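Local structure of cellulose 1,4-beta-cellobiosidase (Thermobifida fusca, 4JJJ) at residues Asp226-Gln231 with Met422-Gln427; Met233-Glu238 with Tyr429-Asp434. The protein probably hydrolyses beta-1,4 linkages in cellulose to release cellobiose, this chain being the family 48 glycoside hydrolase domain of a longer protein. The protein carries 1 engineered substitution. All coordinates share one frame; numbering follows the deposited sequence. Where two conformers were deposited one is given.

Contact 1: residues Asp226-Gln231 with Met422-Gln427; sequences DARAVQ and MERVAQ
Q231 lays its amide across the aliphatic start of R424, with R424 CG 3.8 Å from Q231 NE2, and reaches on to Q427. This joins two helices of the (alpha/alpha)6 barrel of family 48, 223-242 and 416-432; the segments run in nearly the same direction, 28° between axes 12.8 Å apart, so only long side chains bridge them. Q231 NE2 donates to Q427 OE1 over 2.8 Å in a nearly straight bond (160°). The donor stays in its own amide plane but stands well above the carbonyl plane of Q427, the two amides being turned 73° against each other. Q427 OE1 has W235 as a second partner.

Next to this pair, R228, bent at chi3, brings its NH2 to the edge of the R424 guanidinium, 3.4 Å from R424 NH2. The two donors do not bond to each other. S54 and the ring of W420 hold R228, while the carbonyls of Q327 and G325 take R424 NH1. R424 NH2 bonds weakly to N224, the engineered residue at the predicted nucleophile position, so this layer adjoins the active site. In the R424 guanidinium plane, one water accepts from R424 NE (2.9 Å) and donates to Q231 OE1. Another accepts from Q231 NE2 (2.8 Å) and donates weakly to E423 OE2.

Contact 2: residues Met233-Glu238 with Tyr429-Asp434; sequences MFWAHE and YYVTGD. With ZN (zinc ion), chain B; ZN (zinc ion), chain R; EDO (1,2-ethanediol), chain C.
V431 pushes its CG2 methyl head-on toward the six-membered end of the W235 indole, 3.6 Å from W235 CH2, and the same methyl lies 4.1 Å from F234 CE2. Beside it, W235 CH2 meets the edge of the Y430 ring, near its plane, 3.8 Å from Y430 CE2. V431 CG2 can serve both aromatics because it sits beside the backbone N, with CG1 taking the anti position (chi1 174°).

Behind this front, the two rings of 233-238 fix each other: F234 points its CE2 edge at the centre of the indole face, the rings nearly perpendicular. W239 meets the indole too, and helix 329-337 packs on F234 through L330, Y333 and A334. E238 rests its CG on a face of F234, 3.7 Å above the plane; the bend at chi2 beyond it turns the carboxylate toward H237. E238 OE2 accepts from H237 ND1 (2.9 Å) on the anti side, in a bent bond of 136°. H237 NE2 binds the zinc of chain R at 2.2 Å, with E340 as the second protein ligand; the other zinc position lies too close to CE1 and probably belongs to the second H237 conformer. With an alanine in place of E238, H237 ND1 would probably lose its acceptor, the imidazole would be freer to turn, and a gap would open over the F234 face.

Between the segments the contact is apolar, while the W235 indole N-H turns to Q427. The carboxylate behind is likely to polarise the imidazole and strengthen NE2 as a zinc ligand.

Both contacts pair helix 223-242 with helix 416-432, their centres 9 Å apart on the same side of the chain's centre. Along the chain the order is 226-231, 233-238, 422-427, 429-434, so the segments alternate, and because the helices run in similar directions each contact matches early part with early part and late with late. Contact 1 lies nearer the middle of the chain, beside the predicted catalytic residues, and is polar, buried and threaded with ordered waters; contact 2, about 22 Å from the chain's centre, is apolar and adjoins a zinc site. W235 NE1, 2.7 Å from Q427 OE1, joins them into one continuous interface leading from the active site outward.

Contact 1: residues Asp226-Gln231 with Met422-Gln427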
# COMPACT_ATOMS: atom_id res chain seq x y z
N ASP A 226 -6.34 2.83 -1.40
CA ASP A 226 -7.67 3.25 -1.84
C ASP A 226 -8.73 2.69 -0.88
O ASP A 226 -9.65 3.41 -0.57
CB ASP A 226 -7.95 2.84 -3.33
CG ASP A 226 -7.26 3.70 -4.31
OD1 ASP A 226 -6.14 4.16 -4.07
OD2 ASP A 226 -7.75 3.85 -5.41
N ALA A 227 -8.51 1.54 -0.28
CA ALA A 227 -9.47 1.00 0.69
C ALA A 227 -9.43 1.88 1.92
O ALA A 227 -10.45 2.15 2.57
CB ALA A 227 -9.14 -0.46 1.05
N ARG A 228 -8.23 2.29 2.37
CA ARG A 228 -8.16 3.21 3.53
C ARG A 228 -8.94 4.52 3.25
O ARG A 228 -9.57 5.03 4.12
CB ARG A 228 -6.70 3.58 3.81
CG ARG A 228 -6.49 4.34 5.08
CD ARG A 228 -5.04 4.63 5.39
NE ARG A 228 -4.21 3.39 5.58
CZ ARG A 228 -3.30 2.95 4.68
NH1 ARG A 228 -3.06 3.56 3.54
NH2 ARG A 228 -2.59 1.90 4.99
N ALA A 229 -8.85 5.11 2.08
CA ALA A 229 -9.58 6.32 1.69
C ALA A 229 -11.10 6.10 1.84
O ALA A 229 -11.82 6.92 2.38
CB ALA A 229 -9.22 6.69 0.32
N VAL A 230 -11.61 4.94 1.45
CA VAL A 230 -12.99 4.59 1.68
C VAL A 230 -13.32 4.45 3.15
O VAL A 230 -14.28 5.02 3.61
CB VAL A 230 -13.36 3.25 0.97
CG1 VAL A 230 -14.80 2.77 1.34
CG2 VAL A 230 -13.21 3.38 -0.56
N GLN A 231 -12.50 3.78 3.93
CA GLN A 231 -12.66 3.68 5.33
C GLN A 231 -12.71 5.06 6.02
O GLN A 231 -13.54 5.29 6.89
CB GLN A 231 -11.46 2.87 5.89
CG GLN A 231 -11.37 2.81 7.35
CD GLN A 231 -10.04 2.26 7.84
OE1 GLN A 231 -9.15 2.04 7.05
NE2 GLN A 231 -9.94 1.99 9.16
N MET A 422 -5.35 -5.19 11.75
CA MET A 422 -6.06 -5.44 12.98
C MET A 422 -6.84 -4.25 13.42
O MET A 422 -7.92 -4.41 13.95
CB MET A 422 -5.23 -5.99 14.14
CG MET A 422 -6.02 -6.83 15.14
SD MET A 422 -6.97 -8.22 14.49
CE MET A 422 -5.73 -9.17 13.62
N GLU A 423 -6.28 -3.06 13.22
CA GLU A 423 -7.05 -1.81 13.59
C GLU A 423 -8.41 -1.74 12.85
O GLU A 423 -9.41 -1.36 13.45
CB GLU A 423 -6.28 -0.55 13.27
CG GLU A 423 -6.87 0.68 13.95
CD GLU A 423 -6.18 1.95 13.58
OE1 GLU A 423 -4.93 1.97 13.67
OE2 GLU A 423 -6.91 2.87 13.24
N ARG A 424 -8.41 -2.22 11.61
CA ARG A 424 -9.62 -2.15 10.84
C ARG A 424 -10.63 -3.22 11.38
O ARG A 424 -11.82 -2.96 11.46
CB ARG A 424 -9.34 -2.42 9.38
CG ARG A 424 -8.38 -1.41 8.71
CD ARG A 424 -7.65 -2.09 7.58
NE ARG A 424 -6.64 -1.20 7.04
CZ ARG A 424 -5.55 -1.57 6.36
NH1 ARG A 424 -5.37 -2.81 6.09
NH2 ARG A 424 -4.62 -0.63 6.05
N VAL A 425 -10.08 -4.39 11.75
CA VAL A 425 -10.89 -5.45 12.39
C VAL A 425 -11.46 -4.93 13.71
O VAL A 425 -12.64 -5.18 14.01
CB VAL A 425 -10.03 -6.73 12.59
CG1 VAL A 425 -10.85 -7.83 13.27
CG2 VAL A 425 -9.52 -7.19 11.21
N ALA A 426 -10.64 -4.25 14.53
CA ALA A 426 -11.11 -3.67 15.75
C ALA A 426 -12.13 -2.62 15.52
O ALA A 426 -13.08 -2.47 16.36
CB ALA A 426 -9.92 -3.17 16.58
N GLN A 427 -11.94 -1.80 14.49
CA GLN A 427 -12.92 -0.76 14.20
C GLN A 427 -14.30 -1.42 13.83
O GLN A 427 -15.33 -0.97 14.31
CB GLN A 427 -12.51 0.14 13.09
CG GLN A 427 -11.44 1.17 13.44
CD GLN A 427 -11.26 2.20 12.32
OE1 GLN A 427 -11.79 2.15 11.24
NE2 GLN A 427 -10.43 3.14 12.63
O HOH W 1 -6.39 1.70 7.31
O HOH W 2 -3.30 1.82 7.84
O HOH W 3 -7.87 1.36 10.91

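Contact 2: residues Met233-Glu238 with Tyr429-Asp434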
# COMPACT_ATOMS: atom_id res chain seq x y z
N MET A 233 -13.81 7.77 4.74
CA MET A 233 -15.05 8.42 4.42
C MET A 233 -16.20 7.77 5.16
O MET A 233 -17.22 8.44 5.45
CB MET A 233 -15.24 8.48 2.93
CG MET A 233 -14.28 9.39 2.23
SD MET A 233 -14.13 11.07 2.95
CE MET A 233 -15.72 11.51 2.96
N PHE A 234 -16.16 6.49 5.50
CA PHE A 234 -17.16 5.92 6.44
C PHE A 234 -17.20 6.74 7.72
O PHE A 234 -18.22 7.18 8.25
CB PHE A 234 -16.85 4.48 6.77
CG PHE A 234 -17.63 3.97 7.91
CD1 PHE A 234 -18.93 3.52 7.76
CD2 PHE A 234 -17.09 3.93 9.15
CE1 PHE A 234 -19.68 3.06 8.83
CE2 PHE A 234 -17.78 3.48 10.22
CZ PHE A 234 -19.14 3.07 10.09
N TRP A 235 -16.02 7.03 8.25
CA TRP A 235 -15.91 7.80 9.49
C TRP A 235 -16.32 9.24 9.33
O TRP A 235 -17.05 9.76 10.19
CB TRP A 235 -14.49 7.69 10.08
CG TRP A 235 -14.30 6.31 10.66
CD1 TRP A 235 -13.45 5.30 10.19
CD2 TRP A 235 -15.01 5.76 11.76
NE1 TRP A 235 -13.65 4.15 10.97
CE2 TRP A 235 -14.56 4.43 11.96
CE3 TRP A 235 -15.99 6.26 12.62
CZ2 TRP A 235 -15.07 3.60 13.01
CZ3 TRP A 235 -16.50 5.46 13.59
CH2 TRP A 235 -16.05 4.09 13.77
N ALA A 236 -15.92 9.87 8.23
CA ALA A 236 -16.36 11.27 7.98
C ALA A 236 -17.90 11.28 8.04
O ALA A 236 -18.53 12.18 8.67
CB ALA A 236 -15.90 11.77 6.63
N HIS A 237 -18.56 10.29 7.43
CA HIS A 237 -20.05 10.18 7.43
C HIS A 237 -20.57 10.12 8.85
O HIS A 237 -21.53 10.80 9.29
CB HIS A 237 -20.55 8.90 6.73
CG HIS A 237 -22.01 8.66 6.93
ND1 HIS A 237 -22.49 7.70 7.76
CD2 HIS A 237 -23.08 9.34 6.49
CE1 HIS A 237 -23.81 7.79 7.83
NE2 HIS A 237 -24.18 8.80 7.09
N GLU A 238 -20.02 9.20 9.58
CA GLU A 238 -20.46 9.03 10.94
C GLU A 238 -20.34 10.33 11.73
O GLU A 238 -21.25 10.70 12.48
CB GLU A 238 -19.75 7.93 11.69
CG GLU A 238 -19.93 6.54 11.02
CD GLU A 238 -21.35 5.99 11.12
OE1 GLU A 238 -21.73 5.61 12.26
OE2 GLU A 238 -22.05 5.98 10.09
N TYR A 429 -15.38 -4.32 14.83
CA TYR A 429 -15.87 -4.85 16.09
C TYR A 429 -16.49 -3.74 16.95
O TYR A 429 -17.59 -3.86 17.44
CB TYR A 429 -14.71 -5.53 16.83
CG TYR A 429 -15.06 -6.10 18.15
CD1 TYR A 429 -16.12 -6.98 18.33
CD2 TYR A 429 -14.36 -5.70 19.24
CE1 TYR A 429 -16.43 -7.44 19.59
CE2 TYR A 429 -14.64 -6.15 20.52
CZ TYR A 429 -15.69 -7.02 20.69
OH TYR A 429 -15.93 -7.55 21.99
N TYR A 430 -15.83 -2.56 17.00
CA TYR A 430 -16.41 -1.41 17.66
C TYR A 430 -17.76 -1.03 17.08
O TYR A 430 -18.72 -0.77 17.85
CB TYR A 430 -15.42 -0.27 17.63
CG TYR A 430 -15.97 1.08 18.01
CD1 TYR A 430 -16.53 1.29 19.27
CD2 TYR A 430 -15.91 2.11 17.11
CE1 TYR A 430 -17.07 2.53 19.58
CE2 TYR A 430 -16.42 3.39 17.46
CZ TYR A 430 -17.02 3.58 18.70
OH TYR A 430 -17.47 4.89 18.98
N VAL A 431 -17.84 -0.93 15.76
CA VAL A 431 -19.07 -0.46 15.09
C VAL A 431 -20.22 -1.43 15.29
O VAL A 431 -21.34 -0.96 15.70
CB VAL A 431 -18.81 -0.16 13.65
CG1 VAL A 431 -20.11 0.17 12.94
CG2 VAL A 431 -17.77 0.99 13.52
N THR A 432 -20.01 -2.71 15.02
CA THR A 432 -21.14 -3.65 14.87
C THR A 432 -21.08 -4.78 15.90
O THR A 432 -22.08 -5.56 16.01
CB THR A 432 -21.16 -4.34 13.46
OG1 THR A 432 -20.09 -5.29 13.40
CG2 THR A 432 -21.12 -3.36 12.33
N GLY A 433 -19.97 -4.98 16.64
CA GLY A 433 -19.81 -6.11 17.46
C GLY A 433 -19.53 -7.43 16.73
O GLY A 433 -19.57 -8.54 17.38
N ASP A 434 -19.21 -7.39 15.44
CA ASP A 434 -19.08 -8.55 14.56
C ASP A 434 -18.35 -9.70 15.30
O ASP A 434 -17.16 -9.58 15.63
CB ASP A 434 -18.34 -8.18 13.27
CG ASP A 434 -18.43 -9.25 12.22
OD1 ASP A 434 -17.87 -10.35 12.44
OD2 ASP A 434 -19.06 -8.93 11.17
ZN ZN B . -25.78 7.42 6.60
ZN ZN R . -26.15 9.42 6.28
C1 EDO C . -19.71 3.77 15.98
O1 EDO C . -20.77 3.63 16.95
C2 EDO C . -20.25 4.09 14.62
O2 EDO C . -20.54 5.49 14.44
O HOH W 4 -27.50 8.75 7.68
O HOH W 5 -26.13 5.15 7.14